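Local coordinates for carboxypeptidase 1 (PDB 5GIV), which is a zinc-dependent carboxypeptidase of the M32 family that probably removes amino acids one at a time, with broad specificity, from the C-terminus of peptides, at residues R99-H111 / K137-E151. Numbering follows the deposited sequence.
Sequences RIPAEFVREFSGH and KTLDLSLQAASYFPE
F108 and L141 interlock at the apolar centre: CB of L141 stands over the middle of the F108 ring, 3.9 Å from its centroid, in a CH-pi contact that a flat ring and a slim methylene suit well. F108 is a knob among T138, L141, S142 and A145, and L141 answers as a knob among F104, E107, F108 and H111, its branches dividing so that CD1 meets F108 and CD2 meets F104. CG of F104 lies anti to the backbone N (chi1 -176°), which carries the ring across to A145; the small methyl there lets CE2 of F104 approach CB of A145 to 3.6 Å. Over one face of F104 comes the edge of Y148, a T-shaped pair with planes at 69°, while the face of Y148 receives CD of P101, the N-cap residue. These contacts join helices 102-122 and 128-147, consecutive antiparallel members of the largely helical M32 fold, at a place remote from the zinc site; their segments cross at -152° with axes 10.8 Å apart. At one end K137 lays its aliphatic chain over a face of H111, whose NE2 shares a hydrogen bond with OG1 of T138 (2.8 Å), and both atoms also bond to the carbonyl of Y134. At the other, R99 bends its long chain over F149, CG resting on the ring, and ends in a guanidinium that E95 also engages. NH1 and NH2 of R99 both grip OE1 of E151, at 2.9 and 2.8 Å, almost in the guanidinium plane, and NH1 additionally reaches O of Y148 (3.1 Å). A leucine in place of R99 would probably leave the E151 carboxylate without its cationic mate and the Y148 carbonyl without this donor.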
ATOM      1  N   ARG A  99      21.960  17.812  15.071  1.00 29.27           N
ATOM      2  CA  ARG A  99      21.896  18.926  16.008  1.00 29.33           C
ATOM      3  C   ARG A  99      20.896  18.639  17.119  1.00 29.39           C
ATOM      4  O   ARG A  99      21.107  19.026  18.273  1.00 29.50           O
ATOM      5  CB  ARG A  99      21.513  20.208  15.271  1.00 29.24           C
ATOM      6  CG  ARG A  99      21.569  21.458  16.137  1.00 29.30           C
ATOM      7  CD  ARG A  99      23.003  21.977  16.239  1.00 29.36           C
ATOM      8  NE  ARG A  99      23.460  22.487  14.946  1.00 29.29           N
ATOM      9  CZ  ARG A  99      23.271  23.733  14.519  1.00 29.26           C
ATOM     10  NH1 ARG A  99      22.642  24.620  15.278  1.00 29.31           N
ATOM     11  NH2 ARG A  99      23.710  24.097  13.323  1.00 29.22           N
ATOM     12  N   ILE A 100      19.784  17.993  16.785  1.00 34.31           N
ATOM     13  CA  ILE A 100      18.703  17.754  17.734  1.00 34.34           C
ATOM     14  C   ILE A 100      18.918  16.378  18.355  1.00 34.42           C
ATOM     15  O   ILE A 100      18.990  15.384  17.613  1.00 34.37           O
ATOM     16  CB  ILE A 100      17.328  17.852  17.062  1.00 34.24           C
ATOM     17  CG1 ILE A 100      17.202  19.191  16.330  1.00 34.19           C
ATOM     18  CG2 ILE A 100      16.210  17.668  18.092  1.00 34.28           C
ATOM     19  CD1 ILE A 100      15.919  19.340  15.550  1.00 34.10           C
ATOM     20  N   PRO A 101      19.018  16.276  19.677  1.00 25.46           N
ATOM     21  CA  PRO A 101      19.239  14.971  20.313  1.00 25.57           C
ATOM     22  C   PRO A 101      18.148  13.972  19.958  1.00 25.54           C
ATOM     23  O   PRO A 101      16.966  14.321  19.879  1.00 25.46           O
ATOM     24  CB  PRO A 101      19.225  15.301  21.813  1.00 25.69           C
ATOM     25  CG  PRO A 101      19.541  16.752  21.896  1.00 25.68           C
ATOM     26  CD  PRO A 101      18.967  17.375  20.658  1.00 25.52           C
ATOM     27  N   ALA A 102      18.557  12.714  19.757  1.00 37.60           N
ATOM     28  CA  ALA A 102      17.602  11.659  19.421  1.00 37.57           C
ATOM     29  C   ALA A 102      16.524  11.520  20.492  1.00 37.64           C
ATOM     30  O   ALA A 102      15.358  11.245  20.178  1.00 37.57           O
ATOM     31  CB  ALA A 102      18.327  10.330  19.222  1.00 37.63           C
ATOM     32  N   GLU A 103      16.889  11.700  21.762  1.00 55.19           N
ATOM     33  CA  GLU A 103      15.885  11.673  22.821  1.00 55.26           C
ATOM     34  C   GLU A 103      14.771  12.671  22.537  1.00 55.12           C
ATOM     35  O   GLU A 103      13.582  12.342  22.610  1.00 55.08           O
ATOM     36  CB  GLU A 103      16.537  11.978  24.170  1.00 55.45           C
ATOM     37  CG  GLU A 103      16.453  10.840  25.158  1.00 55.64           C
ATOM     38  CD  GLU A 103      15.079  10.192  25.182  1.00 55.62           C
ATOM     39  OE1 GLU A 103      14.882   9.175  24.471  1.00 55.59           O
ATOM     40  OE2 GLU A 103      14.190  10.707  25.901  1.00 55.64           O
ATOM     41  N   PHE A 104      15.152  13.904  22.206  1.00 25.19           N
ATOM     42  CA  PHE A 104      14.174  14.956  21.950  1.00 25.06           C
ATOM     43  C   PHE A 104      13.339  14.649  20.713  1.00 24.93           C
ATOM     44  O   PHE A 104      12.151  14.975  20.665  1.00 24.88           O
ATOM     45  CB  PHE A 104      14.879  16.299  21.797  1.00 25.03           C
ATOM     46  CG  PHE A 104      13.943  17.446  21.616  1.00 24.94           C
ATOM     47  CD1 PHE A 104      13.425  18.104  22.721  1.00 25.00           C
ATOM     48  CD2 PHE A 104      13.575  17.866  20.355  1.00 24.81           C
ATOM     49  CE1 PHE A 104      12.565  19.163  22.571  1.00 24.94           C
ATOM     50  CE2 PHE A 104      12.710  18.922  20.198  1.00 24.76           C
ATOM     51  CZ  PHE A 104      12.203  19.571  21.307  1.00 24.82           C
ATOM     52  N   VAL A 105      13.949  14.057  19.686  1.00 24.91           N
ATOM     53  CA  VAL A 105      13.191  13.699  18.491  1.00 24.81           C
ATOM     54  C   VAL A 105      12.044  12.770  18.859  1.00 24.83           C
ATOM     55  O   VAL A 105      10.903  12.958  18.424  1.00 24.76           O
ATOM     56  CB  VAL A 105      14.115  13.051  17.445  1.00 24.77           C
ATOM     57  CG1 VAL A 105      13.310  12.591  16.224  1.00 24.66           C
ATOM     58  CG2 VAL A 105      15.238  14.002  17.060  1.00 24.74           C
ATOM     59  N   ARG A 106      12.332  11.763  19.689  1.00 44.29           N
ATOM     60  CA  ARG A 106      11.316  10.787  20.076  1.00 44.33           C
ATOM     61  C   ARG A 106      10.249  11.402  20.971  1.00 44.35           C
ATOM     62  O   ARG A 106       9.057  11.117  20.807  1.00 44.31           O
ATOM     63  CB  ARG A 106      11.980   9.591  20.761  1.00 44.48           C
ATOM     64  CG  ARG A 106      12.714   8.655  19.797  1.00 44.49           C
ATOM     65  CD  ARG A 106      13.206   7.405  20.510  1.00 44.65           C
ATOM     66  NE  ARG A 106      14.221   7.739  21.505  1.00 44.79           N
ATOM     67  CZ  ARG A 106      15.528   7.759  21.261  1.00 44.83           C
ATOM     68  NH1 ARG A 106      15.986   7.447  20.052  1.00 44.77           N
ATOM     69  NH2 ARG A 106      16.376   8.086  22.229  1.00 44.96           N
ATOM     70  N   GLU A 107      10.651  12.237  21.929  1.00 44.55           N
ATOM     71  CA  GLU A 107       9.669  12.854  22.815  1.00 44.57           C
ATOM     72  C   GLU A 107       8.694  13.721  22.025  1.00 44.44           C
ATOM     73  O   GLU A 107       7.475  13.618  22.193  1.00 44.43           O
ATOM     74  CB  GLU A 107      10.374  13.670  23.904  1.00 44.67           C
ATOM     75  CG  GLU A 107       9.411  14.280  24.914  1.00 44.72           C
ATOM     76  CD  GLU A 107      10.035  15.378  25.763  1.00 44.80           C
ATOM     77  OE1 GLU A 107      11.176  15.797  25.468  1.00 44.83           O
ATOM     78  OE2 GLU A 107       9.380  15.816  26.740  1.00 44.85           O
ATOM     79  N   PHE A 108       9.219  14.590  21.160  1.00 34.26           N
ATOM     80  CA  PHE A 108       8.366  15.445  20.341  1.00 34.15           C
ATOM     81  C   PHE A 108       7.471  14.607  19.429  1.00 34.09           C
ATOM     82  O   PHE A 108       6.267  14.868  19.305  1.00 34.05           O
ATOM     83  CB  PHE A 108       9.241  16.404  19.523  1.00 34.10           C
ATOM     84  CG  PHE A 108       8.559  17.693  19.149  1.00 34.04           C
ATOM     85  CD1 PHE A 108       7.189  17.827  19.238  1.00 34.01           C
ATOM     86  CD2 PHE A 108       9.300  18.779  18.719  1.00 34.01           C
ATOM     87  CE1 PHE A 108       6.572  19.017  18.898  1.00 33.96           C
ATOM     88  CE2 PHE A 108       8.685  19.971  18.376  1.00 33.98           C
ATOM     89  CZ  PHE A 108       7.320  20.086  18.468  1.00 33.95           C
ATOM     90  N   SER A 109       8.048  13.591  18.786  1.00 35.16           N
ATOM     91  CA  SER A 109       7.273  12.726  17.902  1.00 35.12           C
ATOM     92  C   SER A 109       6.168  11.993  18.658  1.00 35.17           C
ATOM     93  O   SER A 109       5.038  11.885  18.165  1.00 35.14           O
ATOM     94  CB  SER A 109       8.205  11.727  17.218  1.00 35.13           C
ATOM     95  OG  SER A 109       7.466  10.664  16.649  1.00 35.13           O
ATOM     96  N   GLY A 110       6.466  11.498  19.861  1.00 39.26           N
ATOM     97  CA  GLY A 110       5.445  10.806  20.631  1.00 39.30           C
ATOM     98  C   GLY A 110       4.354  11.740  21.117  1.00 39.28           C
ATOM     99  O   GLY A 110       3.174  11.374  21.139  1.00 39.29           O
ATOM    100  N   HIS A 111       4.723  12.964  21.490  1.00 26.83           N
ATOM    101  CA  HIS A 111       3.729  13.913  21.975  1.00 26.80           C
ATOM    102  C   HIS A 111       2.772  14.319  20.863  1.00 26.72           C
ATOM    103  O   HIS A 111       1.550  14.278  21.042  1.00 26.68           O
ATOM    104  CB  HIS A 111       4.405  15.148  22.564  1.00 26.80           C
ATOM    105  CG  HIS A 111       3.461  16.278  22.821  1.00 26.76           C
ATOM    106  ND1 HIS A 111       2.630  16.320  23.919  1.00 26.79           N
ATOM    107  CD2 HIS A 111       3.207  17.405  22.116  1.00 26.68           C
ATOM    108  CE1 HIS A 111       1.907  17.425  23.883  1.00 26.73           C
ATOM    109  NE2 HIS A 111       2.238  18.102  22.798  1.00 26.67           N
ATOM    110  N   LYS A 137       2.182  22.015  25.787  1.00 32.94           N
ATOM    111  CA  LYS A 137       3.391  21.210  25.682  1.00 33.00           C
ATOM    112  C   LYS A 137       4.004  21.337  24.293  1.00 32.96           C
ATOM    113  O   LYS A 137       5.233  21.377  24.153  1.00 33.01           O
ATOM    114  CB  LYS A 137       3.092  19.746  26.007  1.00 33.04           C
ATOM    115  CG  LYS A 137       4.352  18.897  26.136  1.00 33.13           C
ATOM    116  CD  LYS A 137       4.064  17.462  26.564  1.00 33.20           C
ATOM    117  CE  LYS A 137       5.373  16.686  26.750  1.00 33.30           C
ATOM    118  NZ  LYS A 137       5.163  15.297  27.248  1.00 33.38           N
ATOM    119  N   THR A 138       3.164  21.384  23.253  1.00 26.50           N
ATOM    120  CA  THR A 138       3.685  21.562  21.902  1.00 26.44           C
ATOM    121  C   THR A 138       4.396  22.901  21.756  1.00 26.45           C
ATOM    122  O   THR A 138       5.465  22.975  21.141  1.00 26.47           O
ATOM    123  CB  THR A 138       2.568  21.432  20.863  1.00 26.35           C
ATOM    124  OG1 THR A 138       2.112  20.078  20.820  1.00 26.33           O
ATOM    125  CG2 THR A 138       3.092  21.806  19.484  1.00 26.32           C
ATOM    126  N   LEU A 139       3.836  23.968  22.331  1.00 21.52           N
ATOM    127  CA  LEU A 139       4.497  25.267  22.239  1.00 21.57           C
ATOM    128  C   LEU A 139       5.848  25.251  22.938  1.00 21.67           C
ATOM    129  O   LEU A 139       6.832  25.782  22.412  1.00 21.69           O
ATOM    130  CB  LEU A 139       3.616  26.361  22.827  1.00 21.58           C
ATOM    131  CG  LEU A 139       4.294  27.733  22.802  1.00 21.63           C
ATOM    132  CD1 LEU A 139       4.557  28.176  21.369  1.00 21.61           C
ATOM    133  CD2 LEU A 139       3.460  28.768  23.536  1.00 21.67           C
ATOM    134  N   ASP A 140       5.918  24.630  24.117  1.00 34.27           N
ATOM    135  CA  ASP A 140       7.179  24.548  24.847  1.00 34.37           C
ATOM    136  C   ASP A 140       8.202  23.734  24.068  1.00 34.33           C
ATOM    137  O   ASP A 140       9.360  24.142  23.930  1.00 34.38           O
ATOM    138  CB  ASP A 140       6.930  23.962  26.239  1.00 34.47           C
ATOM    139  CG  ASP A 140       8.216  23.609  26.974  1.00 34.60           C
ATOM    140  OD1 ASP A 140       8.947  24.536  27.395  1.00 34.69           O
ATOM    141  OD2 ASP A 140       8.482  22.396  27.155  1.00 34.64           O
ATOM    142  N   LEU A 141       7.790  22.582  23.538  1.00 31.80           N
ATOM    143  CA  LEU A 141       8.694  21.780  22.717  1.00 31.77           C
ATOM    144  C   LEU A 141       9.084  22.495  21.419  1.00 31.69           C
ATOM    145  O   LEU A 141      10.203  22.315  20.928  1.00 31.70           O
ATOM    146  CB  LEU A 141       8.058  20.428  22.403  1.00 31.72           C
ATOM    147  CG  LEU A 141       7.811  19.500  23.593  1.00 31.79           C
ATOM    148  CD1 LEU A 141       7.022  18.261  23.168  1.00 31.75           C
ATOM    149  CD2 LEU A 141       9.136  19.106  24.252  1.00 31.89           C
ATOM    150  N   SER A 142       8.178  23.280  20.826  1.00 24.96           N
ATOM    151  CA  SER A 142       8.549  24.026  19.623  1.00 24.93           C
ATOM    152  C   SER A 142       9.654  25.031  19.923  1.00 25.01           C
ATOM    153  O   SER A 142      10.621  25.154  19.161  1.00 25.01           O
ATOM    154  CB  SER A 142       7.332  24.746  19.029  1.00 24.88           C
ATOM    155  OG  SER A 142       6.350  23.821  18.598  1.00 24.82           O
ATOM    156  N   LEU A 143       9.542  25.745  21.043  1.00 23.14           N
ATOM    157  CA  LEU A 143      10.594  26.679  21.421  1.00 23.21           C
ATOM    158  C   LEU A 143      11.893  25.945  21.731  1.00 23.24           C
ATOM    159  O   LEU A 143      12.983  26.404  21.354  1.00 23.25           O
ATOM    160  CB  LEU A 143      10.138  27.501  22.619  1.00 23.27           C
ATOM    161  CG  LEU A 143       9.045  28.511  22.306  1.00 23.25           C
ATOM    162  CD1 LEU A 143       8.483  29.053  23.598  1.00 23.31           C
ATOM    163  CD2 LEU A 143       9.590  29.642  21.418  1.00 23.24           C
ATOM    164  N   GLN A 144      11.792  24.796  22.397  1.00 33.35           N
ATOM    165  CA  GLN A 144      12.982  24.016  22.706  1.00 33.42           C
ATOM    166  C   GLN A 144      13.666  23.517  21.439  1.00 33.35           C
ATOM    167  O   GLN A 144      14.896  23.592  21.315  1.00 33.38           O
ATOM    168  CB  GLN A 144      12.614  22.840  23.607  1.00 33.48           C
ATOM    169  CG  GLN A 144      13.813  22.048  24.050  1.00 33.59           C
ATOM    170  CD  GLN A 144      13.482  21.060  25.137  1.00 33.70           C
ATOM    171  OE1 GLN A 144      12.436  21.163  25.793  1.00 33.72           O
ATOM    172  NE2 GLN A 144      14.390  20.112  25.365  1.00 33.78           N
ATOM    173  N   ALA A 145      12.886  23.007  20.482  1.00 26.93           N
ATOM    174  CA  ALA A 145      13.483  22.536  19.239  1.00 26.85           C
ATOM    175  C   ALA A 145      14.226  23.662  18.539  1.00 26.85           C
ATOM    176  O   ALA A 145      15.350  23.475  18.064  1.00 26.86           O
ATOM    177  CB  ALA A 145      12.409  21.950  18.324  1.00 26.76           C
ATOM    178  N   ALA A 146      13.626  24.847  18.488  1.00 28.13           N
ATOM    179  CA  ALA A 146      14.288  25.967  17.839  1.00 28.15           C
ATOM    180  C   ALA A 146      15.551  26.377  18.580  1.00 28.25           C
ATOM    181  O   ALA A 146      16.497  26.872  17.957  1.00 28.27           O
ATOM    182  CB  ALA A 146      13.326  27.150  17.728  1.00 28.15           C
ATOM    183  N   SER A 147      15.597  26.170  19.899  1.00 32.97           N
ATOM    184  CA  SER A 147      16.766  26.589  20.664  1.00 33.07           C
ATOM    185  C   SER A 147      18.007  25.775  20.321  1.00 33.06           C
ATOM    186  O   SER A 147      19.119  26.226  20.605  1.00 33.14           O
ATOM    187  CB  SER A 147      16.482  26.517  22.167  1.00 33.16           C
ATOM    188  OG  SER A 147      16.378  25.180  22.612  1.00 33.17           O
ATOM    189  N   TYR A 148      17.851  24.594  19.719  1.00 34.10           N
ATOM    190  CA  TYR A 148      19.013  23.857  19.238  1.00 34.10           C
ATOM    191  C   TYR A 148      19.661  24.511  18.027  1.00 34.05           C
ATOM    192  O   TYR A 148      20.715  24.040  17.584  1.00 34.05           O
ATOM    193  CB  TYR A 148      18.643  22.417  18.883  1.00 34.06           C
ATOM    194  CG  TYR A 148      18.276  21.573  20.072  1.00 34.15           C
ATOM    195  CD1 TYR A 148      19.232  21.211  21.015  1.00 34.27           C
ATOM    196  CD2 TYR A 148      16.973  21.127  20.253  1.00 34.11           C
ATOM    197  CE1 TYR A 148      18.894  20.438  22.110  1.00 34.37           C
ATOM    198  CE2 TYR A 148      16.627  20.352  21.341  1.00 34.19           C
ATOM    199  CZ  TYR A 148      17.588  20.012  22.264  1.00 34.32           C
ATOM    200  OH  TYR A 148      17.241  19.239  23.343  1.00 34.42           O
ATOM    201  N   PHE A 149      19.059  25.566  17.482  1.00 20.69           N
ATOM    202  CA  PHE A 149      19.593  26.287  16.325  1.00 20.65           C
ATOM    203  C   PHE A 149      19.702  27.765  16.676  1.00 20.74           C
ATOM    204  O   PHE A 149      18.943  28.604  16.170  1.00 20.72           O
ATOM    205  CB  PHE A 149      18.719  26.044  15.092  1.00 20.53           C
ATOM    206  CG  PHE A 149      18.696  24.602  14.664  1.00 20.46           C
ATOM    207  CD1 PHE A 149      17.863  23.689  15.299  1.00 20.45           C
ATOM    208  CD2 PHE A 149      19.523  24.154  13.645  1.00 20.41           C
ATOM    209  CE1 PHE A 149      17.853  22.355  14.924  1.00 20.40           C
ATOM    210  CE2 PHE A 149      19.513  22.824  13.258  1.00 20.36           C
ATOM    211  CZ  PHE A 149      18.677  21.925  13.897  1.00 20.36           C
ATOM    212  N   PRO A 150      20.644  28.115  17.560  1.00 31.93           N
ATOM    213  CA  PRO A 150      20.778  29.517  17.986  1.00 32.01           C
ATOM    214  C   PRO A 150      21.164  30.468  16.871  1.00 32.00           C
ATOM    215  O   PRO A 150      21.036  31.685  17.061  1.00 32.07           O
ATOM    216  CB  PRO A 150      21.870  29.452  19.057  1.00 32.11           C
ATOM    217  CG  PRO A 150      22.660  28.241  18.700  1.00 32.06           C
ATOM    218  CD  PRO A 150      21.681  27.254  18.153  1.00 31.97           C
ATOM    219  N   GLU A 151      21.619  29.978  15.715  1.00 29.91           N
ATOM    220  CA  GLU A 151      21.870  30.900  14.609  1.00 29.92           C
ATOM    221  C   GLU A 151      20.622  31.660  14.188  1.00 29.92           C
ATOM    222  O   GLU A 151      20.741  32.650  13.464  1.00 29.98           O
ATOM    223  CB  GLU A 151      22.467  30.156  13.415  1.00 29.84           C
ATOM    224  CG  GLU A 151      21.704  28.916  13.024  1.00 29.75           C
ATOM    225  CD  GLU A 151      22.156  27.728  13.840  1.00 29.76           C
ATOM    226  OE1 GLU A 151      22.565  26.700  13.258  1.00 29.71           O
ATOM    227  OE2 GLU A 151      22.125  27.846  15.082  1.00 29.84           O
TER